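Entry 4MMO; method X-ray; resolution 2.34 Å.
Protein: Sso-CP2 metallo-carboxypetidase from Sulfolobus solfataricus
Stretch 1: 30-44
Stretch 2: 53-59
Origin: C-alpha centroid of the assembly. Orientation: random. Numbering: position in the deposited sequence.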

# COMPACT_ATOMS: atom_id res chain seq x y z
N TYR A 30 1.66 -5.90 38.42
CA TYR A 30 1.36 -7.26 38.84
C TYR A 30 2.66 -8.06 38.87
O TYR A 30 2.95 -8.78 39.82
CB TYR A 30 0.37 -7.91 37.87
CG TYR A 30 0.31 -9.41 37.97
CD1 TYR A 30 -0.52 -10.04 38.89
CD2 TYR A 30 1.09 -10.21 37.14
CE1 TYR A 30 -0.58 -11.42 38.97
CE2 TYR A 30 1.05 -11.59 37.22
CZ TYR A 30 0.21 -12.19 38.14
OH TYR A 30 0.16 -13.56 38.23
N LEU A 31 3.46 -7.90 37.81
CA LEU A 31 4.70 -8.66 37.69
C LEU A 31 5.65 -8.30 38.83
O LEU A 31 6.23 -9.18 39.45
CB LEU A 31 5.36 -8.41 36.33
CG LEU A 31 6.57 -9.28 35.97
CD1 LEU A 31 6.25 -10.78 36.08
CD2 LEU A 31 7.05 -8.95 34.57
N LYS A 32 5.79 -7.01 39.11
CA LYS A 32 6.60 -6.57 40.25
C LYS A 32 6.13 -7.26 41.53
O LYS A 32 6.94 -7.82 42.27
CB LYS A 32 6.52 -5.05 40.42
CG LYS A 32 7.21 -4.54 41.69
CD LYS A 32 6.80 -3.12 42.03
CE LYS A 32 6.85 -2.88 43.54
NZ LYS A 32 7.46 -1.57 43.89
N GLU A 33 4.83 -7.20 41.78
CA GLU A 33 4.26 -7.76 43.00
C GLU A 33 4.46 -9.27 43.06
O GLU A 33 4.78 -9.83 44.10
CB GLU A 33 2.76 -7.44 43.09
CG GLU A 33 2.47 -5.97 43.35
CD GLU A 33 1.02 -5.60 43.06
OE1 GLU A 33 0.17 -6.52 42.99
OE2 GLU A 33 0.74 -4.40 42.90
N THR A 34 4.27 -9.92 41.91
CA THR A 34 4.40 -11.36 41.81
C THR A 34 5.84 -11.80 42.08
O THR A 34 6.06 -12.82 42.74
CB THR A 34 3.96 -11.83 40.42
OG1 THR A 34 2.61 -11.40 40.18
CG2 THR A 34 4.04 -13.35 40.31
N VAL A 35 6.80 -11.05 41.58
CA VAL A 35 8.21 -11.36 41.80
C VAL A 35 8.51 -11.34 43.30
O VAL A 35 9.15 -12.26 43.82
CB VAL A 35 9.15 -10.38 41.05
CG1 VAL A 35 10.59 -10.50 41.54
CG2 VAL A 35 9.09 -10.64 39.56
N GLU A 36 8.05 -10.29 43.97
CA GLU A 36 8.26 -10.15 45.41
C GLU A 36 7.60 -11.29 46.18
O GLU A 36 8.17 -11.83 47.12
CB GLU A 36 7.71 -8.81 45.89
CG GLU A 36 8.43 -7.61 45.30
CD GLU A 36 7.89 -6.29 45.80
OE1 GLU A 36 6.66 -6.18 45.98
OE2 GLU A 36 8.70 -5.36 46.00
N LYS A 37 6.38 -11.64 45.77
CA LYS A 37 5.64 -12.72 46.41
C LYS A 37 6.39 -14.04 46.29
O LYS A 37 6.60 -14.73 47.29
CB LYS A 37 4.26 -12.85 45.76
CG LYS A 37 3.40 -13.98 46.32
CD LYS A 37 2.26 -14.30 45.36
CE LYS A 37 1.46 -15.50 45.83
NZ LYS A 37 0.65 -15.20 47.05
N LEU A 38 6.79 -14.38 45.07
CA LEU A 38 7.36 -15.69 44.79
C LEU A 38 8.78 -15.87 45.33
O LEU A 38 9.11 -16.92 45.86
CB LEU A 38 7.33 -15.97 43.29
CG LEU A 38 5.94 -16.06 42.65
CD1 LEU A 38 6.06 -16.21 41.14
CD2 LEU A 38 5.15 -17.22 43.23
N LEU A 39 9.61 -14.84 45.19
CA LEU A 39 11.03 -14.95 45.54
C LEU A 39 11.36 -14.33 46.89
O LEU A 39 12.41 -14.62 47.46
CB LEU A 39 11.89 -14.29 44.45
CG LEU A 39 11.60 -14.73 43.01
CD1 LEU A 39 12.66 -14.16 42.08
CD2 LEU A 39 11.53 -16.25 42.88
N GLY A 40 10.48 -13.49 47.41
CA GLY A 40 10.68 -12.89 48.72
C GLY A 40 11.78 -11.84 48.75
O GLY A 40 12.35 -11.57 49.81
N VAL A 41 12.07 -11.26 47.60
CA VAL A 41 13.02 -10.15 47.50
C VAL A 41 12.28 -8.89 47.09
O VAL A 41 11.10 -8.94 46.77
CB VAL A 41 14.13 -10.44 46.45
CG1 VAL A 41 14.95 -11.64 46.86
CG2 VAL A 41 13.52 -10.65 45.06
N LYS A 42 12.98 -7.76 47.09
CA LYS A 42 12.41 -6.50 46.65
C LYS A 42 12.50 -6.37 45.13
O LYS A 42 13.57 -6.58 44.54
CB LYS A 42 13.14 -5.33 47.33
CG LYS A 42 12.70 -3.95 46.87
CD LYS A 42 13.13 -2.88 47.85
CE LYS A 42 13.75 -1.68 47.16
NZ LYS A 42 15.08 -2.00 46.57
N ALA A 43 11.38 -6.04 44.50
CA ALA A 43 11.33 -5.79 43.06
C ALA A 43 10.95 -4.33 42.82
O ALA A 43 10.17 -3.75 43.58
CB ALA A 43 10.34 -6.71 42.39
N ASN A 44 11.48 -3.75 41.75
CA ASN A 44 11.29 -2.33 41.47
C ASN A 44 10.74 -2.05 40.07
O ASN A 44 11.23 -2.60 39.09
CB ASN A 44 12.62 -1.59 41.63
CG ASN A 44 13.25 -1.82 42.99
OD1 ASN A 44 12.85 -1.22 43.98
ND2 ASN A 44 14.25 -2.70 43.04
N VAL A 53 10.25 -0.74 33.39
CA VAL A 53 11.03 -1.96 33.50
C VAL A 53 10.90 -2.52 34.91
O VAL A 53 11.00 -1.78 35.89
CB VAL A 53 12.52 -1.68 33.17
CG1 VAL A 53 13.42 -2.81 33.64
CG2 VAL A 53 12.70 -1.46 31.68
N VAL A 54 10.68 -3.82 35.01
CA VAL A 54 10.69 -4.49 36.31
C VAL A 54 12.07 -5.07 36.56
O VAL A 54 12.60 -5.83 35.75
CB VAL A 54 9.67 -5.64 36.38
CG1 VAL A 54 9.62 -6.21 37.79
CG2 VAL A 54 8.29 -5.16 35.96
N TYR A 55 12.66 -4.69 37.70
CA TYR A 55 13.99 -5.15 38.07
C TYR A 55 13.98 -5.77 39.45
O TYR A 55 13.23 -5.33 40.33
CB TYR A 55 14.98 -3.99 38.03
CG TYR A 55 16.36 -4.38 38.49
CD1 TYR A 55 17.24 -5.04 37.64
CD2 TYR A 55 16.79 -4.11 39.78
CE1 TYR A 55 18.50 -5.41 38.06
CE2 TYR A 55 18.06 -4.47 40.21
CZ TYR A 55 18.91 -5.13 39.34
OH TYR A 55 20.17 -5.50 39.75
N ALA A 56 14.80 -6.79 39.64
CA ALA A 56 14.97 -7.42 40.95
C ALA A 56 16.30 -8.15 41.00
O ALA A 56 16.79 -8.64 39.98
CB ALA A 56 13.83 -8.38 41.23
N GLU A 57 16.88 -8.21 42.20
CA GLU A 57 18.12 -8.93 42.42
C GLU A 57 17.90 -9.99 43.48
O GLU A 57 17.34 -9.72 44.54
CB GLU A 57 19.23 -7.97 42.85
CG GLU A 57 20.56 -8.66 43.09
CD GLU A 57 21.69 -7.68 43.35
OE1 GLU A 57 21.41 -6.48 43.54
OE2 GLU A 57 22.86 -8.12 43.35
N ILE A 58 18.33 -11.21 43.16
CA ILE A 58 18.35 -12.30 44.12
C ILE A 58 19.82 -12.62 44.41
O ILE A 58 20.48 -13.30 43.63
CB ILE A 58 17.65 -13.56 43.58
CG1 ILE A 58 16.21 -13.23 43.18
CG2 ILE A 58 17.65 -14.67 44.62
CD1 ILE A 58 16.05 -12.83 41.73
N ASN A 59 20.32 -12.10 45.53
CA ASN A 59 21.70 -12.30 45.92
C ASN A 59 21.86 -13.41 46.95
O ASN A 59 21.22 -13.37 48.01
CB ASN A 59 22.30 -11.01 46.47
CG ASN A 59 23.77 -11.15 46.80
OD1 ASN A 59 24.62 -11.14 45.91
ND2 ASN A 59 24.08 -11.29 48.09
O HOH W 1 16.15 -6.42 44.50

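The helix of residues 30-39 lies over the strand of residues 53-58. The two run nearly in the same direction, 13° apart, with axes 8.7 Å apart at their closest. Gly40 ends the helix with a positive phi, which favours glycine. The chain then turns back and pairs antiparallel with the strand.

Asn44 and Tyr55 form the hydrogen-bonded pair. Asn44 N donates to Tyr55 O at 2.8 Å, and Tyr55 N to Asn44 O at 2.9 Å. The pairing is less direct at Lys42 and Glu57, where a water bridges the two stretches. It donates to Lys42 O at 2.6 Å and accepts from Glu57 N at 3.0 Å.

The helix meets the strand through Leu31, Val35 and Leu39, spaced four apart on one side. Leu31 is t,p. Val54 is t, which sets its CG2 4.2 Å from CD2 of Leu31 and its CG1 3.9 Å from CA of Lys32, so its two methyls meet different helix residues. Val35, in the t rotamer, sets CG1 3.9 Å from CB of Ala56. The small Ala56 also lies 4.0 Å, CB to CB, from Ala43. Leu39 changes to m,t and places CD1 3.7 Å from CD1 of Ile58. Ile58 is m at chi1, but its chi2 of 92° lies between wells. Val41, chi1 m, adds CG2 at 4.2 Å from CG1 of Ile58. These side-chain contacts are apolar; all are between methyl groups except the one at CG1 of Ile58, a methylene.

Asn44 and Tyr55 point to the other face of the sheet from Ala43 and Ala56. Tyr55 is t, and Asn44 ND2 sits at its ring edge, 4.4 Å from CD2.

Thr34, in the m rotamer, donates from OG1 to Tyr30 O at 2.7 Å, one turn back. Glu36 is m,t and accepts from Ala43 N through OE2 at 3.1 Å, tying the helix to the returning chain.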